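Local coordinates for protein SSD1 (Saccharomyces cerevisiae S288C, PDB 7AM1) that binds mRNA untranslated regions and represses translation as a pseudonuclease of the RNase II family, having the fold but not the nuclease activity, at residues Y657-T661 with V672-L676. Coordinates in Å, arbitrary orientation, origin at the centre of the assembly. Residue numbers count along the deposited sequence, not the author numbering.
Sequences YTHFT and VHRQL
Phe660 (chi1 161°, t) packs its ring against one turn of helix, with Val672 at its edge and His673 and Leu676 alongside. Residues 657-659 run extended, and the backbone then bends at Phe660 (phi/psi -134°/-21°) and Thr661 (-93°/3°); 672-676 belong to helix 668-681, Leu676 N bonding Val672 O at 2.8 Å. The closest CA pair, Phe660 and Val672, is 6.2 Å apart. Phe660 CE1 lies 3.6 Å from Leu676 CD2, and Phe660 CB 4.1 Å from Val672 CG1. His673 (chi1 -79°, m) donates from NE2 to Phe660 O, 2.7 Å and nearly straight at 170°, its ring tilted 41° to that of Phe660, centroids 4.6 Å apart. Val672 CG2 sits 3.4 Å from both Thr658 OG1 and His659 O; Thr658 OG1 itself hydrogen-bonds Leu573 O. This buried contact, one histidine bond within apolar packing, ties a loop of the RNB domain to helix 668-681, which follows it in sequence. Val560 of helix 544-568 and Leu449 of strand 446-456 also pack on Phe660, while Leu573 of strand 573-576 meets Val672.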
loop_
_atom_site.group_PDB
_atom_site.type_symbol
_atom_site.label_atom_id
_atom_site.label_comp_id
_atom_site.label_asym_id
_atom_site.label_seq_id
_atom_site.Cartn_x
_atom_site.Cartn_y
_atom_site.Cartn_z
ATOM N N TYR A 657 -9.320 -13.285 12.552
ATOM C CA TYR A 657 -9.028 -13.421 11.133
ATOM C C TYR A 657 -7.696 -14.137 10.983
ATOM O O TYR A 657 -6.896 -14.207 11.919
ATOM C CB TYR A 657 -9.005 -12.043 10.444
ATOM C CG TYR A 657 -9.183 -12.073 8.941
ATOM C CD1 TYR A 657 -10.362 -12.554 8.374
ATOM C CD2 TYR A 657 -8.200 -11.578 8.087
ATOM C CE1 TYR A 657 -10.540 -12.584 7.009
ATOM C CE2 TYR A 657 -8.374 -11.600 6.712
ATOM C CZ TYR A 657 -9.552 -12.105 6.181
ATOM O OH TYR A 657 -9.749 -12.137 4.817
ATOM N N THR A 658 -7.483 -14.682 9.791
ATOM C CA THR A 658 -6.182 -15.192 9.384
ATOM C C THR A 658 -6.167 -15.273 7.864
ATOM O O THR A 658 -7.112 -14.844 7.192
ATOM C CB THR A 658 -5.866 -16.552 10.017
ATOM O OG1 THR A 658 -4.492 -16.875 9.753
ATOM C CG2 THR A 658 -6.753 -17.651 9.451
ATOM N N HIS A 659 -5.093 -15.839 7.319
ATOM C CA HIS A 659 -4.915 -15.964 5.879
ATOM C C HIS A 659 -4.797 -17.431 5.502
ATOM O O HIS A 659 -3.857 -18.118 5.921
ATOM C CB HIS A 659 -3.693 -15.177 5.409
ATOM C CG HIS A 659 -3.996 -13.748 5.094
ATOM N ND1 HIS A 659 -3.028 -12.857 4.688
ATOM C CD2 HIS A 659 -5.161 -13.057 5.112
ATOM C CE1 HIS A 659 -3.580 -11.675 4.484
ATOM N NE2 HIS A 659 -4.875 -11.770 4.727
ATOM N N PHE A 660 -5.749 -17.892 4.692
ATOM C CA PHE A 660 -5.876 -19.284 4.285
ATOM C C PHE A 660 -6.113 -19.447 2.790
ATOM O O PHE A 660 -5.777 -20.509 2.252
ATOM C CB PHE A 660 -7.026 -19.936 5.080
ATOM C CG PHE A 660 -7.584 -21.206 4.483
ATOM C CD1 PHE A 660 -7.084 -22.445 4.861
ATOM C CD2 PHE A 660 -8.654 -21.166 3.601
ATOM C CE1 PHE A 660 -7.615 -23.617 4.337
ATOM C CE2 PHE A 660 -9.189 -22.334 3.072
ATOM C CZ PHE A 660 -8.669 -23.560 3.443
ATOM N N THR A 661 -6.596 -18.413 2.092
ATOM C CA THR A 661 -7.153 -18.550 0.752
ATOM C C THR A 661 -6.156 -18.314 -0.383
ATOM O O THR A 661 -6.563 -18.360 -1.549
ATOM C CB THR A 661 -8.338 -17.576 0.568
ATOM O OG1 THR A 661 -7.983 -16.274 1.061
ATOM C CG2 THR A 661 -9.594 -18.076 1.294
ATOM N N VAL A 672 -0.751 -21.724 8.194
ATOM C CA VAL A 672 -2.158 -21.892 8.542
ATOM C C VAL A 672 -2.691 -23.217 8.009
ATOM O O VAL A 672 -3.455 -23.911 8.690
ATOM C CB VAL A 672 -2.979 -20.698 8.019
ATOM C CG1 VAL A 672 -4.476 -20.957 8.182
ATOM C CG2 VAL A 672 -2.565 -19.418 8.729
ATOM N N HIS A 673 -2.315 -23.588 6.785
ATOM C CA HIS A 673 -2.785 -24.856 6.236
ATOM C C HIS A 673 -2.293 -26.036 7.066
ATOM O O HIS A 673 -3.055 -26.970 7.349
ATOM C CB HIS A 673 -2.334 -25.001 4.785
ATOM C CG HIS A 673 -3.170 -24.228 3.814
ATOM N ND1 HIS A 673 -3.355 -24.633 2.510
ATOM C CD2 HIS A 673 -3.860 -23.072 3.952
ATOM C CE1 HIS A 673 -4.131 -23.763 1.889
ATOM N NE2 HIS A 673 -4.450 -22.805 2.740
ATOM N N ARG A 674 -1.021 -26.017 7.471
ATOM C CA ARG A 674 -0.506 -27.102 8.297
ATOM C C ARG A 674 -1.173 -27.115 9.664
ATOM O O ARG A 674 -1.427 -28.191 10.219
ATOM C CB ARG A 674 1.012 -26.984 8.422
ATOM C CG ARG A 674 1.726 -27.131 7.084
ATOM C CD ARG A 674 3.216 -27.400 7.238
ATOM N NE ARG A 674 3.797 -27.916 5.998
ATOM C CZ ARG A 674 4.421 -27.181 5.081
ATOM N NH1 ARG A 674 4.570 -25.872 5.244
ATOM N NH2 ARG A 674 4.903 -27.763 3.991
ATOM N N GLN A 675 -1.495 -25.940 10.206
ATOM C CA GLN A 675 -2.233 -25.883 11.462
ATOM C C GLN A 675 -3.641 -26.443 11.302
ATOM O O GLN A 675 -4.125 -27.174 12.175
ATOM C CB GLN A 675 -2.277 -24.443 11.970
ATOM C CG GLN A 675 -0.939 -23.966 12.504
ATOM C CD GLN A 675 -1.012 -22.616 13.196
ATOM O OE1 GLN A 675 -2.014 -21.908 13.103
ATOM N NE2 GLN A 675 0.065 -22.247 13.887
ATOM N N LEU A 676 -4.311 -26.123 10.194
ATOM C CA LEU A 676 -5.662 -26.632 9.988
ATOM C C LEU A 676 -5.664 -28.149 9.847
ATOM O O LEU A 676 -6.530 -28.830 10.410
ATOM C CB LEU A 676 -6.292 -25.989 8.754
ATOM C CG LEU A 676 -7.716 -26.460 8.421
ATOM C CD1 LEU A 676 -8.668 -26.146 9.564
ATOM C CD2 LEU A 676 -8.196 -25.843 7.121
#